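Local coordinates for dihydrofolate reductase (Enterococcus faecalis, PDB 4M7U), which probably catalyses the NADPH-dependent reduction of 7,8-dihydrofolate to tetrahydrofolate, a step needed for glycine, purine and DNA precursor synthesis, at residues M85-V88 with E89-L92; L50-A53 with T54-M58. All blocks are in the same frame, centred on the assembly; numbering follows the deposited sequence.

Contact 1. Residues M85-V88 with E89-L92; sequences MHSV and EEIL. With NAP (NADP nicotinamide-adenine-dinucleotide phosphate), chain B.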
loop_
_atom_site.group_PDB
_atom_site.type_symbol
_atom_site.label_atom_id
_atom_site.label_comp_id
_atom_site.label_asym_id
_atom_site.label_seq_id
_atom_site.Cartn_x
_atom_site.Cartn_y
_atom_site.Cartn_z
ATOM N N MET A 85 8.608 -12.122 -5.586
ATOM C CA MET A 85 9.452 -12.496 -4.451
ATOM C C MET A 85 8.669 -13.381 -3.495
ATOM O O MET A 85 7.435 -13.484 -3.610
ATOM C CB MET A 85 10.029 -11.254 -3.742
ATOM C CG MET A 85 11.036 -10.473 -4.579
ATOM S SD MET A 85 11.763 -9.038 -3.737
ATOM C CE MET A 85 12.524 -8.208 -5.157
ATOM N N HIS A 86 9.365 -14.016 -2.554
ATOM C CA HIS A 86 8.737 -15.117 -1.821
ATOM C C HIS A 86 8.833 -15.043 -0.302
ATOM O O HIS A 86 8.543 -16.020 0.386
ATOM C CB HIS A 86 9.303 -16.455 -2.304
ATOM C CG HIS A 86 9.272 -16.621 -3.788
ATOM N ND1 HIS A 86 8.146 -17.025 -4.468
ATOM C CD2 HIS A 86 10.232 -16.429 -4.727
ATOM C CE1 HIS A 86 8.411 -17.082 -5.761
ATOM N NE2 HIS A 86 9.665 -16.726 -5.946
ATOM N N SER A 87 9.240 -13.897 0.226
ATOM C CA SER A 87 9.321 -13.740 1.669
ATOM C C SER A 87 9.493 -12.285 2.047
ATOM O O SER A 87 9.953 -11.466 1.237
ATOM C CB SER A 87 10.479 -14.549 2.244
ATOM O OG SER A 87 11.717 -14.000 1.840
ATOM N N VAL A 88 9.113 -11.985 3.285
ATOM C CA VAL A 88 9.325 -10.679 3.884
ATOM C C VAL A 88 10.798 -10.327 3.861
ATOM O O VAL A 88 11.164 -9.207 3.491
ATOM C CB VAL A 88 8.815 -10.646 5.332
ATOM C CG1 VAL A 88 9.309 -9.400 6.055
ATOM C CG2 VAL A 88 7.305 -10.689 5.338
ATOM N N GLU A 89 11.644 -11.289 4.227
ATOM C CA GLU A 89 13.092 -11.068 4.248
ATOM C C GLU A 89 13.570 -10.581 2.888
ATOM O O GLU A 89 14.296 -9.590 2.800
ATOM C CB GLU A 89 13.854 -12.335 4.667
ATOM C CG GLU A 89 13.525 -12.843 6.078
ATOM C CD GLU A 89 12.131 -13.476 6.187
ATOM O OE1 GLU A 89 11.685 -14.134 5.220
ATOM O OE2 GLU A 89 11.471 -13.309 7.236
ATOM N N GLU A 90 13.119 -11.260 1.833
ATOM C CA GLU A 90 13.491 -10.929 0.460
ATOM C C GLU A 90 13.065 -9.505 0.095
ATOM O O GLU A 90 13.837 -8.768 -0.519
ATOM C CB GLU A 90 12.871 -11.946 -0.512
ATOM C CG GLU A 90 13.668 -12.196 -1.791
ATOM C CD GLU A 90 12.953 -13.149 -2.758
ATOM O OE1 GLU A 90 12.148 -13.985 -2.292
ATOM O OE2 GLU A 90 13.181 -13.053 -3.990
ATOM N N ILE A 91 11.843 -9.122 0.479
ATOM C CA ILE A 91 11.360 -7.751 0.294
ATOM C C ILE A 91 12.278 -6.764 1.022
ATOM O O ILE A 91 12.680 -5.745 0.465
ATOM C CB ILE A 91 9.921 -7.559 0.839
ATOM C CG1 ILE A 91 8.913 -8.433 0.082
ATOM C CG2 ILE A 91 9.505 -6.082 0.773
ATOM C CD1 ILE A 91 8.790 -8.104 -1.394
ATOM N N LEU A 92 12.621 -7.072 2.270
ATOM C CA LEU A 92 13.458 -6.161 3.062
ATOM C C LEU A 92 14.875 -5.998 2.494
ATOM O O LEU A 92 15.479 -4.922 2.597
ATOM C CB LEU A 92 13.489 -6.604 4.527
ATOM C CG LEU A 92 12.131 -6.483 5.226
ATOM C CD1 LEU A 92 12.201 -6.958 6.674
ATOM C CD2 LEU A 92 11.639 -5.046 5.154
HETATM P PA NAP B . -3.054 -9.996 -0.098
HETATM O O1A NAP B . -2.321 -9.477 1.178
HETATM O O2A NAP B . -3.087 -8.954 -1.200
HETATM O O5B NAP B . -2.284 -11.233 -0.671
HETATM C C5B NAP B . -2.091 -12.368 0.122
HETATM C C4B NAP B . -1.109 -13.304 -0.509
HETATM O O4B NAP B . 0.243 -12.723 -0.786
HETATM C C3B NAP B . -0.891 -14.699 0.026
HETATM O O3B NAP B . -1.895 -15.643 -0.009
HETATM C C2B NAP B . 0.428 -15.047 -0.555
HETATM O O2B NAP B . 0.495 -15.565 -1.832
HETATM C C1B NAP B . 1.140 -13.756 -0.211
HETATM N N9A NAP B . 2.098 -13.384 0.783
HETATM C C8A NAP B . 1.856 -12.526 1.776
HETATM N N7A NAP B . 2.986 -12.557 2.643
HETATM C C5A NAP B . 3.893 -13.493 2.141
HETATM C C6A NAP B . 5.147 -13.912 2.603
HETATM N N6A NAP B . 5.696 -13.339 3.804
HETATM N N1A NAP B . 5.803 -14.837 1.907
HETATM C C2A NAP B . 5.280 -15.374 0.757
HETATM N N3A NAP B . 4.032 -14.959 0.298
HETATM C C4A NAP B . 3.375 -14.028 1.006
HETATM O O3 NAP B . -4.516 -10.501 0.229
HETATM P PN NAP B . -5.418 -10.011 1.440
HETATM O O1N NAP B . -4.828 -10.544 2.783
HETATM O O2N NAP B . -5.537 -8.504 1.504
HETATM O O5D NAP B . -6.855 -10.600 1.132
HETATM C C5D NAP B . -7.180 -10.808 -0.222
HETATM C C4D NAP B . -8.163 -11.916 -0.555
HETATM O O4D NAP B . -8.691 -12.776 0.529
HETATM C C3D NAP B . -9.320 -11.665 -1.522
HETATM O O3D NAP B . -9.325 -12.257 -2.710
HETATM C C2D NAP B . -10.560 -11.832 -0.690
HETATM O O2D NAP B . -11.783 -12.095 -1.271
HETATM C C1D NAP B . -10.154 -12.651 0.518
HETATM N N1N NAP B . -10.888 -12.767 1.754
HETATM C C2N NAP B . -12.226 -13.306 1.929
HETATM C C3N NAP B . -12.817 -13.470 3.335
HETATM C C7N NAP B . -13.791 -14.577 3.519
HETATM O O7N NAP B . -13.581 -15.636 2.941
HETATM N N7N NAP B . -15.106 -14.285 3.987
HETATM C C4N NAP B . -12.175 -12.750 4.547
HETATM C C5N NAP B . -10.896 -11.942 4.197
HETATM C C6N NAP B . -10.373 -11.858 2.751
HETATM P P2B NAP B . 0.352 -17.122 -1.998
HETATM O O1X NAP B . -1.040 -17.573 -1.446
HETATM O O2X NAP B . 0.412 -17.443 -3.524
HETATM O O3X NAP B . 1.462 -17.798 -1.228
#
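Glu90 N gives its hydrogen to Ser87 OG at the start of helix 88-97, where the chain leaving strand 83-85 winds into its first turn. Ser87 is the N-cap, and this capping bond measures 3.1 Å from Ser87 OG to Glu90 N. The torsion behind it, chi1 69°, sets OG between its own backbone N and carbonyl carbon, the side from which it can face that amide. The Glu90 carboxylate reaches back past the cap to a different residue. With CG roughly opposite the backbone N (chi1 -150°) and the chain extended beyond it, Glu90 OE1 takes His86 N at 2.8 Å from above the carboxylate plane, 48° out of it. Glu90 OE2 lies against the methylene CG of Met85, 3.4 Å away.

The close-packed side is apolar. Met85 lays SD 3.9 Å from CD1 of Ile91, and both side chains rest on Ile69 of strand 67-71. One turn of helix begins here as well, with Ile91 N bonded to Ser87 O. On another flank Val88 CG1 runs beside Leu92 CD1 at 3.8 Å, both pointing the same way and both touching Leu114 of helix 108-114. The looser side belongs to Glu89, which is exposed; its chain bends to bring OE1 within 3.2 Å of Ser87 CB.

The loop also borders the adenine of NADP: His86 O comes to 3.3 Å from C2A, and Val88 CG2 to 3.5 Å from N6A, while His86 ND1 is held by Thr72 O. Chemically, two backbone amides are satisfied by side-chain oxygens, Glu90 N by Ser87 and His86 N by Glu90, so the loop is tied to the helix start by two side-chain-to-amide bonds, one from each side of the cap.

Contact 2. Residues L50-A53 with T54-M58; sequences LGRA and TFEGM. With NAP (NADP nicotinamide-adenine-dinucleotide phosphate), chain B.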
loop_
_atom_site.group_PDB
_atom_site.type_symbol
_atom_site.label_atom_id
_atom_site.label_comp_id
_atom_site.label_asym_id
_atom_site.label_seq_id
_atom_site.Cartn_x
_atom_site.Cartn_y
_atom_site.Cartn_z
ATOM N N LEU A 50 2.976 -5.686 -3.679
ATOM C CA LEU A 50 1.599 -6.176 -3.602
ATOM C C LEU A 50 1.544 -7.684 -3.301
ATOM O O LEU A 50 2.262 -8.473 -3.924
ATOM C CB LEU A 50 0.868 -5.912 -4.923
ATOM C CG LEU A 50 0.715 -4.477 -5.421
ATOM C CD1 LEU A 50 0.052 -4.473 -6.804
ATOM C CD2 LEU A 50 -0.132 -3.702 -4.430
ATOM N N GLY A 51 0.682 -8.089 -2.365
ATOM C CA GLY A 51 0.432 -9.507 -2.159
ATOM C C GLY A 51 -0.217 -10.076 -3.409
ATOM O O GLY A 51 -0.786 -9.320 -4.213
ATOM N N ARG A 52 -0.143 -11.396 -3.593
ATOM C CA ARG A 52 -0.671 -12.005 -4.818
ATOM C C ARG A 52 -2.150 -11.699 -5.052
ATOM O O ARG A 52 -2.545 -11.367 -6.176
ATOM C CB ARG A 52 -0.441 -13.522 -4.834
ATOM C CG ARG A 52 -1.131 -14.210 -6.017
ATOM C CD ARG A 52 -1.001 -15.720 -5.968
ATOM N NE ARG A 52 -1.573 -16.277 -4.742
ATOM C CZ ARG A 52 -2.875 -16.469 -4.541
ATOM N NH1 ARG A 52 -3.749 -16.143 -5.486
ATOM N NH2 ARG A 52 -3.303 -16.977 -3.391
ATOM N N ALA A 53 -2.965 -11.790 -4.000
ATOM C CA ALA A 53 -4.417 -11.669 -4.174
ATOM C C ALA A 53 -4.812 -10.286 -4.675
ATOM O O ALA A 53 -5.688 -10.151 -5.545
ATOM C CB ALA A 53 -5.145 -11.996 -2.884
ATOM N N THR A 54 -4.168 -9.263 -4.119
ATOM C CA THR A 54 -4.372 -7.884 -4.558
ATOM C C THR A 54 -3.906 -7.695 -5.998
ATOM O O THR A 54 -4.587 -7.055 -6.803
ATOM C CB THR A 54 -3.601 -6.899 -3.642
ATOM O OG1 THR A 54 -4.147 -6.960 -2.323
ATOM C CG2 THR A 54 -3.695 -5.479 -4.146
ATOM N N PHE A 55 -2.738 -8.246 -6.320
ATOM C CA PHE A 55 -2.208 -8.151 -7.673
ATOM C C PHE A 55 -3.206 -8.729 -8.674
ATOM O O PHE A 55 -3.512 -8.116 -9.700
ATOM C CB PHE A 55 -0.889 -8.898 -7.792
ATOM C CG PHE A 55 -0.304 -8.866 -9.179
ATOM C CD1 PHE A 55 0.056 -7.660 -9.763
ATOM C CD2 PHE A 55 -0.115 -10.038 -9.901
ATOM C CE1 PHE A 55 0.598 -7.624 -11.045
ATOM C CE2 PHE A 55 0.421 -10.002 -11.171
ATOM C CZ PHE A 55 0.778 -8.798 -11.745
ATOM N N GLU A 56 -3.720 -9.910 -8.367
ATOM C CA GLU A 56 -4.669 -10.553 -9.258
ATOM C C GLU A 56 -6.012 -9.797 -9.287
ATOM O O GLU A 56 -6.683 -9.765 -10.310
ATOM C CB GLU A 56 -4.814 -12.036 -8.889
ATOM C CG GLU A 56 -3.478 -12.768 -8.999
ATOM C CD GLU A 56 -3.558 -14.252 -8.685
ATOM O OE1 GLU A 56 -4.497 -14.673 -7.970
ATOM O OE2 GLU A 56 -2.665 -15.003 -9.158
ATOM N N GLY A 57 -6.381 -9.160 -8.177
ATOM C CA GLY A 57 -7.568 -8.322 -8.158
ATOM C C GLY A 57 -7.478 -7.142 -9.115
ATOM O O GLY A 57 -8.499 -6.590 -9.512
ATOM N N MET A 58 -6.252 -6.759 -9.470
ATOM C CA MET A 58 -5.980 -5.670 -10.406
ATOM C C MET A 58 -5.833 -6.201 -11.835
ATOM O O MET A 58 -5.303 -5.513 -12.709
ATOM C CB MET A 58 -4.666 -4.957 -10.033
ATOM C CG MET A 58 -4.641 -4.240 -8.685
ATOM S SD MET A 58 -3.062 -3.380 -8.387
ATOM C CE MET A 58 -3.402 -1.735 -9.034
HETATM P PA NAP B . -3.054 -9.996 -0.098
HETATM O O1A NAP B . -2.321 -9.477 1.178
HETATM O O2A NAP B . -3.087 -8.954 -1.200
HETATM O O5B NAP B . -2.284 -11.233 -0.671
HETATM C C5B NAP B . -2.091 -12.368 0.122
HETATM C C4B NAP B . -1.109 -13.304 -0.509
HETATM O O4B NAP B . 0.243 -12.723 -0.786
HETATM C C3B NAP B . -0.891 -14.699 0.026
HETATM O O3B NAP B . -1.895 -15.643 -0.009
HETATM C C2B NAP B . 0.428 -15.047 -0.555
HETATM O O2B NAP B . 0.495 -15.565 -1.832
HETATM C C1B NAP B . 1.140 -13.756 -0.211
HETATM N N9A NAP B . 2.098 -13.384 0.783
HETATM C C8A NAP B . 1.856 -12.526 1.776
HETATM N N7A NAP B . 2.986 -12.557 2.643
HETATM C C5A NAP B . 3.893 -13.493 2.141
HETATM C C6A NAP B . 5.147 -13.912 2.603
HETATM N N6A NAP B . 5.696 -13.339 3.804
HETATM N N1A NAP B . 5.803 -14.837 1.907
HETATM C C2A NAP B . 5.280 -15.374 0.757
HETATM N N3A NAP B . 4.032 -14.959 0.298
HETATM C C4A NAP B . 3.375 -14.028 1.006
HETATM O O3 NAP B . -4.516 -10.501 0.229
HETATM P PN NAP B . -5.418 -10.011 1.440
HETATM O O1N NAP B . -4.828 -10.544 2.783
HETATM O O2N NAP B . -5.537 -8.504 1.504
HETATM O O5D NAP B . -6.855 -10.600 1.132
HETATM C C5D NAP B . -7.180 -10.808 -0.222
HETATM C C4D NAP B . -8.163 -11.916 -0.555
HETATM O O4D NAP B . -8.691 -12.776 0.529
HETATM C C3D NAP B . -9.320 -11.665 -1.522
HETATM O O3D NAP B . -9.325 -12.257 -2.710
HETATM C C2D NAP B . -10.560 -11.832 -0.690
HETATM O O2D NAP B . -11.783 -12.095 -1.271
HETATM C C1D NAP B . -10.154 -12.651 0.518
HETATM N N1N NAP B . -10.888 -12.767 1.754
HETATM C C2N NAP B . -12.226 -13.306 1.929
HETATM C C3N NAP B . -12.817 -13.470 3.335
HETATM C C7N NAP B . -13.791 -14.577 3.519
HETATM O O7N NAP B . -13.581 -15.636 2.941
HETATM N N7N NAP B . -15.106 -14.285 3.987
HETATM C C4N NAP B . -12.175 -12.750 4.547
HETATM C C5N NAP B . -10.896 -11.942 4.197
HETATM C C6N NAP B . -10.373 -11.858 2.751
HETATM P P2B NAP B . 0.352 -17.122 -1.998
HETATM O O1X NAP B . -1.040 -17.573 -1.446
HETATM O O2X NAP B . 0.412 -17.443 -3.524
HETATM O O3X NAP B . 1.462 -17.798 -1.228
#
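From Leu50 to Ala53 the chain leaves strand 47-51 through Gly51, the N-cap residue, and turns directly into helix 52-57, with Phe55 N bonded to Gly51 O, Glu56 N to Arg52 O and Gly57 N to Ala53 O. Along this turn Arg52 and Glu56 form a salt bridge, Arg52 NH1 to Glu56 OE1 at 3.0 Å. The carboxylate sits at the guanidinium edge, the two planes 66° apart, and the N-H line is bent (132°). Glu56 OE2 is held by Tyr77 OH.

The rest of the guanidinium is given to the 2'-phosphate of NADP. A bend at chi3 (59°) turns the group so that Arg52 NE reaches O2X at 2.6 Å and NH2 reaches O1X at 3.0 Å, the phosphorus lying in the guanidinium plane. Phosphate and carboxylate thus use different edges of one cation and together limit its rotation. Farther along the cofactor, Thr54 grips the pyrophosphate oxygen O2A twice, through OG1 at 2.5 Å and N at 3.1 Å, while Arg52 N bonds ribose O4B. Away from the cofactor, buried Leu50 puts CD1 3.7 Å from Met58 SD, the two side chains crossing at about a right angle, and Leu50 CD2 approaches Thr54 CG2 at 4.0 Å.

Such a strand, glycine and helix start, with the amide of Thr54 in the first turn directed at the cofactor's pyrophosphate, belongs to the beta-alpha-beta unit 47-51, 52-57, 67-71 and to the NADP(H) site of the dihydrofolate reductase fold.

How the contacts relate
Contacts 1 and 2 do not touch: their centres are 16 Å apart and their nearest atoms about 7 Å, yet both border the same NADP molecule. Contact 2 comes first along the chain and deals with the phosphates and the adenosine ribose; contact 1 follows it and borders the adenine. Each is the start of a helix just after a strand of the main sheet, and strand 67-71 lies between strands 47-51 and 83-85 in that sheet. Thr72, just beyond the middle strand, hydrogen-bonds both NADP and His86, so contact 1 has a shared neighbour with the cofactor. Together the two helix starts frame the adenosine half of the ligand.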